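Local coordinates for protein putative ribose operon repressor (Burkholderia thailandensis, PDB 3EGC) that is a putative ribose operon repressor of the LacI family, which probably binds regulatory DNA and controls transcription in response to a small effector, at residues 20-25 and 220-225; 115-120 and 149-154; 225-230 and 234-239. All coordinates share one frame; numbering follows the deposited sequence.

Contact 1 (20-25 and 220-225)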
ATOM      1  N   ASN A  20       1.204  -0.294   5.014  1.00 30.52           N
ATOM      2  CA  ASN A  20       1.313   1.135   4.780  1.00 30.12           C
ATOM      3  C   ASN A  20       2.076   1.251   3.437  1.00 30.16           C
ATOM      4  O   ASN A  20       3.138   0.651   3.196  1.00 29.63           O
ATOM      5  CB  ASN A  20       2.042   1.804   5.931  1.00 29.33           C
ATOM      6  CG  ASN A  20       2.248   3.352   5.730  1.00 29.46           C
ATOM      7  OD1 ASN A  20       2.243   3.845   4.647  1.00 28.57           O
ATOM      8  ND2 ASN A  20       2.393   4.085   6.842  1.00 27.68           N
ATOM      9  N   VAL A  21       1.456   1.996   2.563  1.00 29.72           N
ATOM     10  CA  VAL A  21       1.851   2.107   1.206  1.00 30.43           C
ATOM     11  C   VAL A  21       3.266   2.687   1.103  1.00 29.16           C
ATOM     12  O   VAL A  21       3.988   2.384   0.156  1.00 29.01           O
ATOM     13  CB  VAL A  21       0.774   2.961   0.450  1.00 30.77           C
ATOM     14  CG1 VAL A  21       1.412   4.080  -0.290  1.00 34.08           C
ATOM     15  CG2 VAL A  21       0.063   2.125  -0.504  1.00 33.10           C
ATOM     16  N   PHE A  22       3.654   3.496   2.081  1.00 27.41           N
ATOM     17  CA  PHE A  22       4.997   4.004   2.119  1.00 27.74           C
ATOM     18  C   PHE A  22       6.030   2.864   2.035  1.00 26.75           C
ATOM     19  O   PHE A  22       6.898   2.856   1.175  1.00 26.86           O
ATOM     20  CB  PHE A  22       5.210   4.861   3.374  1.00 27.33           C
ATOM     21  CG  PHE A  22       6.625   5.348   3.528  1.00 27.65           C
ATOM     22  CD1 PHE A  22       7.048   6.522   2.949  1.00 29.76           C
ATOM     23  CD2 PHE A  22       7.551   4.601   4.265  1.00 28.18           C
ATOM     24  CE1 PHE A  22       8.405   6.936   3.109  1.00 30.45           C
ATOM     25  CE2 PHE A  22       8.841   4.999   4.433  1.00 28.01           C
ATOM     26  CZ  PHE A  22       9.268   6.165   3.871  1.00 28.89           C
ATOM     27  N   PHE A  23       5.926   1.932   2.980  1.00 26.35           N
ATOM     28  CA  PHE A  23       6.803   0.784   3.128  1.00 26.04           C
ATOM     29  C   PHE A  23       6.719  -0.262   1.989  1.00 25.79           C
ATOM     30  O   PHE A  23       7.683  -0.893   1.674  1.00 26.37           O
ATOM     31  CB  PHE A  23       6.566   0.115   4.529  1.00 25.84           C
ATOM     32  CG  PHE A  23       6.924   1.004   5.678  1.00 25.70           C
ATOM     33  CD1 PHE A  23       8.262   1.389   5.911  1.00 24.51           C
ATOM     34  CD2 PHE A  23       5.932   1.502   6.512  1.00 26.58           C
ATOM     35  CE1 PHE A  23       8.575   2.269   6.931  1.00 26.12           C
ATOM     36  CE2 PHE A  23       6.242   2.370   7.573  1.00 27.21           C
ATOM     37  CZ  PHE A  23       7.572   2.776   7.779  1.00 25.36           C
ATOM     38  N   ALA A  24       5.536  -0.480   1.452  1.00 25.44           N
ATOM     39  CA  ALA A  24       5.344  -1.269   0.259  1.00 26.04           C
ATOM     40  C   ALA A  24       6.115  -0.725  -0.969  1.00 25.78           C
ATOM     41  O   ALA A  24       6.659  -1.497  -1.782  1.00 24.74           O
ATOM     42  CB  ALA A  24       3.790  -1.375  -0.106  1.00 24.24           C
ATOM     43  N   GLU A  25       6.063   0.580  -1.149  1.00 25.83           N
ATOM     44  CA  GLU A  25       6.833   1.205  -2.244  1.00 27.07           C
ATOM     45  C   GLU A  25       8.374   1.193  -1.966  1.00 26.83           C
ATOM     46  O   GLU A  25       9.152   1.074  -2.890  1.00 26.53           O
ATOM     47  CB  GLU A  25       6.363   2.635  -2.485  1.00 27.61           C
ATOM     48  CG  GLU A  25       4.931   2.804  -3.035  1.00 28.93           C
ATOM     49  CD  GLU A  25       4.548   4.302  -3.138  1.00 33.76           C
ATOM     50  OE1 GLU A  25       5.356   5.218  -2.818  1.00 34.55           O
ATOM     51  OE2 GLU A  25       3.458   4.620  -3.600  1.00 35.83           O
ATOM     52  N   SER A 220       0.305  17.764   3.640  1.00 31.58           N
ATOM     53  CA  SER A 220       0.629  16.457   4.115  1.00 32.53           C
ATOM     54  C   SER A 220       1.932  15.966   3.485  1.00 32.85           C
ATOM     55  O   SER A 220       2.268  16.394   2.380  1.00 33.34           O
ATOM     56  CB  SER A 220      -0.497  15.491   3.749  1.00 32.82           C
ATOM     57  OG  SER A 220      -0.251  14.177   4.235  1.00 33.41           O
ATOM     58  N   PHE A 221       2.652  15.073   4.181  1.00 32.01           N
ATOM     59  CA  PHE A 221       3.651  14.227   3.527  1.00 31.95           C
ATOM     60  C   PHE A 221       2.985  13.012   2.840  1.00 31.59           C
ATOM     61  O   PHE A 221       1.909  12.588   3.234  1.00 30.40           O
ATOM     62  CB  PHE A 221       4.706  13.687   4.509  1.00 31.84           C
ATOM     63  CG  PHE A 221       5.818  14.677   4.838  1.00 32.13           C
ATOM     64  CD1 PHE A 221       7.121  14.367   4.521  1.00 31.11           C
ATOM     65  CD2 PHE A 221       5.555  15.867   5.535  1.00 32.16           C
ATOM     66  CE1 PHE A 221       8.162  15.217   4.843  1.00 33.37           C
ATOM     67  CE2 PHE A 221       6.582  16.745   5.862  1.00 32.91           C
ATOM     68  CZ  PHE A 221       7.887  16.441   5.529  1.00 32.85           C
ATOM     69  N   ASP A 222       3.664  12.464   1.822  1.00 31.47           N
ATOM     70  CA  ASP A 222       3.142  11.350   1.051  1.00 31.60           C
ATOM     71  C   ASP A 222       2.166  11.798  -0.032  1.00 32.67           C
ATOM     72  O   ASP A 222       1.154  12.473   0.235  1.00 33.85           O
ATOM     73  CB  ASP A 222       2.503  10.316   1.960  1.00 31.53           C
ATOM     74  CG  ASP A 222       3.463   9.795   2.988  1.00 31.41           C
ATOM     75  OD1 ASP A 222       4.688   9.657   2.633  1.00 33.03           O
ATOM     76  OD2 ASP A 222       3.006   9.594   4.130  1.00 28.99           O
ATOM     77  N   ASN A 223       2.440  11.370  -1.251  1.00 32.43           N
ATOM     78  CA  ASN A 223       1.659  11.791  -2.395  1.00 33.08           C
ATOM     79  C   ASN A 223       0.731  10.668  -2.827  1.00 32.85           C
ATOM     80  O   ASN A 223       1.120   9.799  -3.604  1.00 33.23           O
ATOM     81  CB  ASN A 223       2.615  12.152  -3.561  1.00 32.95           C
ATOM     82  CG  ASN A 223       1.895  12.688  -4.753  1.00 34.91           C
ATOM     83  OD1 ASN A 223       0.670  12.883  -4.714  1.00 36.40           O
ATOM     84  ND2 ASN A 223       2.649  13.009  -5.811  1.00 33.88           N
ATOM     85  N   LEU A 224      -0.488  10.674  -2.308  1.00 32.32           N
ATOM     86  CA  LEU A 224      -1.475   9.691  -2.642  1.00 31.49           C
ATOM     87  C   LEU A 224      -2.486  10.312  -3.625  1.00 31.08           C
ATOM     88  O   LEU A 224      -2.939  11.421  -3.408  1.00 31.56           O
ATOM     89  CB  LEU A 224      -2.180   9.279  -1.341  1.00 31.59           C
ATOM     90  CG  LEU A 224      -1.577   8.305  -0.266  1.00 32.09           C
ATOM     91  CD1 LEU A 224      -1.891   6.875  -0.590  1.00 30.18           C
ATOM     92  CD2 LEU A 224      -0.039   8.448  -0.109  1.00 32.71           C
ATOM     93  N   PRO A 225      -2.847   9.591  -4.693  1.00 30.18           N
ATOM     94  CA  PRO A 225      -3.844  10.054  -5.678  1.00 30.16           C
ATOM     95  C   PRO A 225      -5.127  10.643  -5.067  1.00 29.76           C
ATOM     96  O   PRO A 225      -5.550  11.683  -5.487  1.00 30.51           O
ATOM     97  CB  PRO A 225      -4.145   8.785  -6.522  1.00 30.04           C
ATOM     98  CG  PRO A 225      -2.710   8.019  -6.478  1.00 30.56           C
ATOM     99  CD  PRO A 225      -2.286   8.256  -5.011  1.00 30.36           C
TER
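The ring of Phe-22 meets the carboxylate of Asp-222 obliquely, CD1 lying 3.9 Å from OD1, with the two planes turned 50° against each other. At the edge of this ring, in its plane, lies CG of Phe-23. The Phe-23 ring in turn takes Phe-22 CD2 over its centre, 3.6 Å above one face, so the two neighbouring aromatics brace each other at the start of helix 21-36. Phe-22 reaches across because its CG stands anti to the backbone N (chi1 176°). The two side chains are nearly perpendicular and only graze; aspartate suits this place because its two carboxylate oxygens accept from two donors, OD1 from Gln-239 NE2 and OD2 from His-195 N. Those bonds fix the rotation of the carboxylate beside the ring.

Two lobes face each other here, as in the type I periplasmic-binding-protein fold of LacI-family regulators: helix 21-36 is the first helix of the N-terminal lobe, and 220-225 covers the end of strand 217-221 and the loop that follows, in the C-terminal lobe. The contact thus spans the cleft in which relatives hold their effectors.

Asn-20 is the N-cap of helix 21-36, a place asparagine suits because its short side chain can fold back over the first turn. OD1 accepts from Phe-22 N at 2.9 Å, the donor tilted 33° out of the carbonyl plane, and the same oxygen is hydrogen-bonded to His-195 NE2, a second tie between the lobes. Val-21 CG1 and Leu-224 CD1 meet at 4.3 Å, a loose apolar touch between branched tips. Val-21 also packs on Val-21 of the second subunit.

Contact 2 (115-120 and 149-154); sequences TAVEYL and AAMSAA
Within 149-154, Ala-150 comes nearest to 115-120 of helix 109-122, its methyl facing the groove made by two consecutive residues. CB lies 3.6 Å from Val-117 CG1 and 3.8 Å from Glu-118 CG, and the CA atoms of Glu-118 and Ala-150 are only 5.9 Å apart. A small side chain suits the spot, since the axes of the two short segments approach to 9.0 Å and cross at -42°. With chi1 at 166°, CG1 is the branch of Val-117 swung away from the backbone N and onto Ala-150. Glu-118 contributes the aliphatic part of its chain and runs extended beyond CG; its carboxylate makes a long, weak ion pair with Arg-114.

Met-151 follows. Its chain is bent at both chi2 and chi3, which brings SD alongside Val-117 CG1, 4.1 Å away, the two side chains crossing at about a right angle. An unbranched, flexible methionine can bend to reach Val-117 while also packing on Ile-121 and Leu-156. One turn beyond Ala-150, Ala-153 faces helix 109-122 as well, but there it rests on Arg-114, while Ala-154 touches Ile-121. The helices diverge from the close point, and both belong to the layer over one side of the sheet in the C-terminal lobe, where Ala-116 and Leu-120 face Val-219 of strand 217-221.

No hydrogen bond joins the two segments, so their association rests on the fit of methyl, methylene and thioether groups and on the removal of those groups from water.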
ATOM      1  N   THR A 115       8.831  23.873   3.596  1.00 29.83           N
ATOM      2  CA  THR A 115       8.304  24.277   2.313  1.00 30.98           C
ATOM      3  C   THR A 115       6.770  24.189   2.326  1.00 31.92           C
ATOM      4  O   THR A 115       6.111  25.106   1.882  1.00 30.78           O
ATOM      5  CB  THR A 115       8.856  23.429   1.145  1.00 31.18           C
ATOM      6  OG1 THR A 115      10.269  23.566   1.073  1.00 30.85           O
ATOM      7  CG2 THR A 115       8.251  23.868  -0.240  1.00 30.92           C
ATOM      8  N   ALA A 116       6.216  23.102   2.889  1.00 31.95           N
ATOM      9  CA  ALA A 116       4.768  22.956   2.911  1.00 32.56           C
ATOM     10  C   ALA A 116       4.101  23.996   3.798  1.00 32.36           C
ATOM     11  O   ALA A 116       3.056  24.558   3.478  1.00 31.46           O
ATOM     12  CB  ALA A 116       4.398  21.576   3.313  1.00 32.76           C
ATOM     13  N   VAL A 117       4.705  24.254   4.948  1.00 33.48           N
ATOM     14  CA  VAL A 117       4.143  25.282   5.841  1.00 33.40           C
ATOM     15  C   VAL A 117       4.274  26.701   5.268  1.00 33.33           C
ATOM     16  O   VAL A 117       3.413  27.535   5.489  1.00 33.38           O
ATOM     17  CB  VAL A 117       4.723  25.163   7.238  1.00 33.50           C
ATOM     18  CG1 VAL A 117       4.415  26.422   8.102  1.00 33.52           C
ATOM     19  CG2 VAL A 117       4.239  23.839   7.893  1.00 33.17           C
ATOM     20  N   GLU A 118       5.342  26.962   4.526  1.00 34.10           N
ATOM     21  CA  GLU A 118       5.561  28.283   3.926  1.00 36.07           C
ATOM     22  C   GLU A 118       4.551  28.566   2.850  1.00 36.27           C
ATOM     23  O   GLU A 118       4.167  29.725   2.617  1.00 37.06           O
ATOM     24  CB  GLU A 118       6.945  28.377   3.310  1.00 36.27           C
ATOM     25  CG  GLU A 118       8.059  28.334   4.330  1.00 38.95           C
ATOM     26  CD  GLU A 118       9.416  28.638   3.704  1.00 44.02           C
ATOM     27  OE1 GLU A 118       9.752  28.005   2.689  1.00 43.98           O
ATOM     28  OE2 GLU A 118      10.153  29.501   4.240  1.00 49.51           O
ATOM     29  N   TYR A 119       4.150  27.493   2.176  1.00 35.62           N
ATOM     30  CA  TYR A 119       3.059  27.549   1.277  1.00 35.60           C
ATOM     31  C   TYR A 119       1.744  27.943   1.958  1.00 35.99           C
ATOM     32  O   TYR A 119       0.975  28.728   1.405  1.00 37.48           O
ATOM     33  CB  TYR A 119       2.911  26.207   0.581  1.00 35.60           C
ATOM     34  CG  TYR A 119       1.645  26.058  -0.229  1.00 34.30           C
ATOM     35  CD1 TYR A 119       1.615  26.426  -1.539  1.00 35.59           C
ATOM     36  CD2 TYR A 119       0.491  25.611   0.340  1.00 34.95           C
ATOM     37  CE1 TYR A 119       0.452  26.270  -2.328  1.00 35.33           C
ATOM     38  CE2 TYR A 119      -0.657  25.460  -0.405  1.00 35.25           C
ATOM     39  CZ  TYR A 119      -0.654  25.781  -1.736  1.00 35.12           C
ATOM     40  OH  TYR A 119      -1.797  25.661  -2.471  1.00 38.49           O
ATOM     41  N   LEU A 120       1.467  27.387   3.129  1.00 36.01           N
ATOM     42  CA  LEU A 120       0.279  27.741   3.887  1.00 36.00           C
ATOM     43  C   LEU A 120       0.291  29.203   4.333  1.00 36.40           C
ATOM     44  O   LEU A 120      -0.734  29.867   4.354  1.00 36.57           O
ATOM     45  CB  LEU A 120       0.164  26.837   5.072  1.00 35.55           C
ATOM     46  CG  LEU A 120      -0.383  25.451   4.818  1.00 33.65           C
ATOM     47  CD1 LEU A 120      -0.259  24.688   6.121  1.00 32.93           C
ATOM     48  CD2 LEU A 120      -1.819  25.521   4.358  1.00 29.05           C
ATOM     49  N   ALA A 149      10.503  26.186  12.036  1.00 37.12           N
ATOM     50  CA  ALA A 149      11.444  27.044  11.369  1.00 36.61           C
ATOM     51  C   ALA A 149      10.700  27.943  10.385  1.00 36.96           C
ATOM     52  O   ALA A 149      11.078  29.094  10.198  1.00 37.48           O
ATOM     53  CB  ALA A 149      12.529  26.228  10.659  1.00 36.31           C
ATOM     54  N   ALA A 150       9.657  27.420   9.756  1.00 36.55           N
ATOM     55  CA  ALA A 150       8.858  28.214   8.810  1.00 37.09           C
ATOM     56  C   ALA A 150       8.080  29.296   9.564  1.00 37.18           C
ATOM     57  O   ALA A 150       8.023  30.433   9.168  1.00 37.00           O
ATOM     58  CB  ALA A 150       7.857  27.308   8.029  1.00 36.46           C
ATOM     59  N   MET A 151       7.450  28.908  10.649  1.00 38.03           N
ATOM     60  CA  MET A 151       6.713  29.832  11.485  1.00 38.94           C
ATOM     61  C   MET A 151       7.615  30.935  12.001  1.00 40.13           C
ATOM     62  O   MET A 151       7.289  32.117  11.928  1.00 40.20           O
ATOM     63  CB  MET A 151       6.012  29.056  12.631  1.00 38.09           C
ATOM     64  CG  MET A 151       4.847  28.135  12.072  1.00 34.94           C
ATOM     65  SD  MET A 151       3.465  29.001  11.179  1.00 26.48           S
ATOM     66  CE  MET A 151       2.465  29.451  12.597  1.00 34.51           C
ATOM     67  N   SER A 152       8.777  30.523  12.478  1.00 41.24           N
ATOM     68  CA  SER A 152       9.740  31.432  13.070  1.00 42.25           C
ATOM     69  C   SER A 152      10.124  32.481  12.046  1.00 42.57           C
ATOM     70  O   SER A 152      10.093  33.701  12.320  1.00 42.50           O
ATOM     71  CB  SER A 152      10.987  30.644  13.503  1.00 42.15           C
ATOM     72  OG  SER A 152      11.522  31.130  14.707  1.00 45.55           O
ATOM     73  N   ALA A 153      10.468  32.008  10.851  1.00 42.76           N
ATOM     74  CA  ALA A 153      11.028  32.868   9.834  1.00 43.28           C
ATOM     75  C   ALA A 153      10.028  33.916   9.378  1.00 43.94           C
ATOM     76  O   ALA A 153      10.419  34.987   8.883  1.00 44.16           O
ATOM     77  CB  ALA A 153      11.499  32.062   8.650  1.00 42.98           C
ATOM     78  N   ALA A 154       8.750  33.576   9.526  1.00 43.69           N
ATOM     79  CA  ALA A 154       7.654  34.433   9.162  1.00 44.01           C
ATOM     80  C   ALA A 154       7.235  35.321  10.333  1.00 44.04           C
ATOM     81  O   ALA A 154       6.371  36.167  10.194  1.00 43.78           O
ATOM     82  CB  ALA A 154       6.451  33.588   8.670  1.00 43.48           C
TER

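Contact 3 (225-230 and 234-239); sequences PWMAFL and LPVVEQ
Met-227 and Leu-234 cross obliquely, meeting at their bases with CB to CB at 3.8 Å, while their backbones are tied by one strong bond. Leu-234 N donates to Met-227 O at 2.8 Å with an almost straight N-H...O angle of 176°. From this anchor the methionine chain runs on, extended beyond CG, past the leucine toward Val-236, to which it stands roughly perpendicular. The SD to Val-236 CG1 distance of 3.4 Å is short, and that methyl also lies implausibly close to Asp-222 O, so its exact placement is doubtful.

Leu-230 and Leu-234 behave differently: the two leucine chains run alongside each other in the same direction and touch through CD2 of Leu-230 and CD1 of Leu-234 at 3.8 Å. Both leucines also pack on Tyr-212, and Leu-234 on Thr-198, so branched apolar chains suit a site pressed from several directions. Met-227 CG also lies 3.9 Å above one face of the Trp-226 ring, offset toward its rim. That indole stacks on Trp-226 of the second subunit, which places the 3-10 turn 225-228 at the dimer interface.

Segment 225-230 is part of the connection after strand 217-221, and 234-239 runs into the next strand, 236-238, its parallel neighbour in the sheet. A 3-10 turn stands where a classical beta-alpha-beta crossover would carry a full helix, within the C-terminal lobe of the periplasmic-binding-protein-like fold of LacI-family regulators.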
ATOM      1  N   PRO A 225      -2.847   9.591  -4.693  1.00 30.18           N
ATOM      2  CA  PRO A 225      -3.844  10.054  -5.678  1.00 30.16           C
ATOM      3  C   PRO A 225      -5.127  10.643  -5.067  1.00 29.76           C
ATOM      4  O   PRO A 225      -5.550  11.683  -5.487  1.00 30.51           O
ATOM      5  CB  PRO A 225      -4.145   8.785  -6.522  1.00 30.04           C
ATOM      6  CG  PRO A 225      -2.710   8.019  -6.478  1.00 30.56           C
ATOM      7  CD  PRO A 225      -2.286   8.256  -5.011  1.00 30.36           C
ATOM      8  N   TRP A 226      -5.703  10.022  -4.051  1.00 29.89           N
ATOM      9  CA  TRP A 226      -6.907  10.573  -3.452  1.00 30.02           C
ATOM     10  C   TRP A 226      -6.774  12.019  -2.971  1.00 29.93           C
ATOM     11  O   TRP A 226      -7.706  12.751  -3.026  1.00 29.15           O
ATOM     12  CB  TRP A 226      -7.499   9.652  -2.390  1.00 29.55           C
ATOM     13  CG  TRP A 226      -6.711   9.548  -1.130  1.00 30.56           C
ATOM     14  CD1 TRP A 226      -5.807   8.555  -0.790  1.00 30.58           C
ATOM     15  CD2 TRP A 226      -6.740  10.469  -0.006  1.00 30.85           C
ATOM     16  NE1 TRP A 226      -5.286   8.817   0.442  1.00 32.00           N
ATOM     17  CE2 TRP A 226      -5.835   9.968   0.958  1.00 29.15           C
ATOM     18  CE3 TRP A 226      -7.497  11.614   0.292  1.00 30.77           C
ATOM     19  CZ2 TRP A 226      -5.643  10.568   2.185  1.00 30.08           C
ATOM     20  CZ3 TRP A 226      -7.312  12.233   1.519  1.00 31.93           C
ATOM     21  CH2 TRP A 226      -6.369  11.723   2.451  1.00 33.16           C
ATOM     22  N   MET A 227      -5.581  12.440  -2.567  1.00 30.95           N
ATOM     23  CA  MET A 227      -5.380  13.826  -2.128  1.00 31.81           C
ATOM     24  C   MET A 227      -5.682  14.851  -3.211  1.00 33.16           C
ATOM     25  O   MET A 227      -6.047  16.004  -2.927  1.00 32.90           O
ATOM     26  CB  MET A 227      -3.975  14.049  -1.590  1.00 31.22           C
ATOM     27  CG  MET A 227      -3.754  13.430  -0.131  1.00 31.10           C
ATOM     28  SD  MET A 227      -2.012  13.224   0.189  1.00 26.48           S
ATOM     29  CE  MET A 227      -2.260  12.172   1.661  1.00 30.95           C
ATOM     30  N   ALA A 228      -5.545  14.434  -4.463  1.00 34.01           N
ATOM     31  CA  ALA A 228      -5.879  15.331  -5.541  1.00 35.81           C
ATOM     32  C   ALA A 228      -7.384  15.352  -5.894  1.00 36.69           C
ATOM     33  O   ALA A 228      -7.790  16.102  -6.774  1.00 37.44           O
ATOM     34  CB  ALA A 228      -4.999  15.057  -6.778  1.00 35.95           C
ATOM     35  N   PHE A 229      -8.221  14.568  -5.209  1.00 37.55           N
ATOM     36  CA  PHE A 229      -9.662  14.564  -5.583  1.00 37.85           C
ATOM     37  C   PHE A 229     -10.380  15.561  -4.732  1.00 38.60           C
ATOM     38  O   PHE A 229     -11.510  15.884  -4.989  1.00 38.59           O
ATOM     39  CB  PHE A 229     -10.359  13.206  -5.369  1.00 37.88           C
ATOM     40  CG  PHE A 229      -9.678  12.042  -6.043  1.00 35.67           C
ATOM     41  CD1 PHE A 229      -8.925  12.225  -7.171  1.00 36.77           C
ATOM     42  CD2 PHE A 229      -9.810  10.772  -5.536  1.00 32.35           C
ATOM     43  CE1 PHE A 229      -8.272  11.097  -7.802  1.00 37.15           C
ATOM     44  CE2 PHE A 229      -9.179   9.682  -6.111  1.00 33.13           C
ATOM     45  CZ  PHE A 229      -8.411   9.825  -7.255  1.00 32.83           C
ATOM     46  N   LEU A 230      -9.701  16.043  -3.692  1.00 39.92           N
ATOM     47  CA  LEU A 230     -10.318  16.942  -2.723  1.00 40.16           C
ATOM     48  C   LEU A 230     -10.411  18.361  -3.285  1.00 40.74           C
ATOM     49  O   LEU A 230      -9.649  18.756  -4.177  1.00 40.38           O
ATOM     50  CB  LEU A 230      -9.506  16.959  -1.437  1.00 39.81           C
ATOM     51  CG  LEU A 230      -9.869  16.085  -0.226  1.00 40.89           C
ATOM     52  CD1 LEU A 230     -10.914  14.998  -0.517  1.00 40.24           C
ATOM     53  CD2 LEU A 230      -8.609  15.486   0.392  1.00 39.19           C
ATOM     54  N   LEU A 234      -5.225  18.517  -1.964  1.00 37.50           N
ATOM     55  CA  LEU A 234      -4.410  18.584  -0.783  1.00 36.69           C
ATOM     56  C   LEU A 234      -2.924  18.614  -1.150  1.00 36.17           C
ATOM     57  O   LEU A 234      -2.391  17.631  -1.669  1.00 36.51           O
ATOM     58  CB  LEU A 234      -4.740  17.402   0.106  1.00 37.42           C
ATOM     59  CG  LEU A 234      -4.542  17.612   1.605  1.00 35.95           C
ATOM     60  CD1 LEU A 234      -5.498  16.673   2.262  1.00 35.25           C
ATOM     61  CD2 LEU A 234      -3.103  17.316   1.981  1.00 36.34           C
ATOM     62  N   PRO A 235      -2.241  19.747  -0.892  1.00 35.54           N
ATOM     63  CA  PRO A 235      -0.823  19.784  -1.260  1.00 34.72           C
ATOM     64  C   PRO A 235       0.050  18.835  -0.433  1.00 34.17           C
ATOM     65  O   PRO A 235      -0.163  18.665   0.754  1.00 33.14           O
ATOM     66  CB  PRO A 235      -0.432  21.245  -1.051  1.00 34.90           C
ATOM     67  CG  PRO A 235      -1.808  22.008  -0.820  1.00 35.06           C
ATOM     68  CD  PRO A 235      -2.679  20.983  -0.221  1.00 34.84           C
ATOM     69  N   VAL A 236       1.010  18.199  -1.095  1.00 33.51           N
ATOM     70  CA  VAL A 236       1.740  17.126  -0.480  1.00 33.69           C
ATOM     71  C   VAL A 236       3.203  17.245  -0.657  1.00 32.38           C
ATOM     72  O   VAL A 236       3.657  17.678  -1.680  1.00 32.62           O
ATOM     73  CB  VAL A 236       1.391  15.740  -1.076  1.00 34.26           C
ATOM     74  CG1 VAL A 236       0.946  14.825   0.038  1.00 35.57           C
ATOM     75  CG2 VAL A 236       0.359  15.878  -2.121  1.00 33.76           C
ATOM     76  N   VAL A 237       3.947  16.830   0.347  1.00 31.79           N
ATOM     77  CA  VAL A 237       5.353  16.614   0.143  1.00 31.26           C
ATOM     78  C   VAL A 237       5.587  15.157  -0.260  1.00 31.24           C
ATOM     79  O   VAL A 237       5.427  14.220   0.549  1.00 31.45           O
ATOM     80  CB  VAL A 237       6.259  17.158   1.305  1.00 31.72           C
ATOM     81  CG1 VAL A 237       5.564  17.152   2.607  1.00 32.81           C
ATOM     82  CG2 VAL A 237       7.642  16.419   1.352  1.00 31.22           C
ATOM     83  N   GLU A 238       5.896  14.977  -1.535  1.00 30.12           N
ATOM     84  CA  GLU A 238       6.162  13.665  -2.056  1.00 30.25           C
ATOM     85  C   GLU A 238       7.504  13.166  -1.593  1.00 29.61           C
ATOM     86  O   GLU A 238       8.495  13.875  -1.686  1.00 29.26           O
ATOM     87  CB  GLU A 238       6.090  13.658  -3.589  1.00 30.39           C
ATOM     88  CG  GLU A 238       6.382  12.316  -4.227  1.00 30.86           C
ATOM     89  CD  GLU A 238       6.362  12.398  -5.716  1.00 34.51           C
ATOM     90  OE1 GLU A 238       7.464  12.412  -6.340  1.00 34.80           O
ATOM     91  OE2 GLU A 238       5.231  12.468  -6.268  1.00 36.53           O
ATOM     92  N   GLN A 239       7.519  11.934  -1.093  1.00 28.85           N
ATOM     93  CA  GLN A 239       8.766  11.281  -0.712  1.00 29.03           C
ATOM     94  C   GLN A 239       9.199  10.383  -1.859  1.00 28.71           C
ATOM     95  O   GLN A 239       8.325   9.778  -2.480  1.00 27.79           O
ATOM     96  CB  GLN A 239       8.585  10.490   0.570  1.00 28.38           C
ATOM     97  CG  GLN A 239       8.354  11.361   1.753  1.00 29.32           C
ATOM     98  CD  GLN A 239       8.512  10.586   3.071  1.00 31.98           C
ATOM     99  OE1 GLN A 239       9.629  10.438   3.585  1.00 30.05           O
ATOM    100  NE2 GLN A 239       7.398  10.057   3.588  1.00 28.39           N
TER

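Contacts 1 and 3 are continuous: they share Pro-225, their centres are 10 Å apart, and neighbouring strands 217-221 and 236-238 join them through Ser-220 O and Val-237 N, while the loop residue Asn-223 bonds Glu-238 through its side chain. Both also reach the second subunit. Contact 2 lies farther out, 23 Å from contact 1 between centres, on a helical layer of the C-terminal lobe, and meets contact 3 where Tyr-119 packs on Pro-235. Contacts 2 and 3 are buried, the former made of aliphatic and thioether contacts without any hydrogen bond across it, the latter adding a backbone bond. Contact 1, the smallest and only partly buried, bridges the lobes, and polar groups line it.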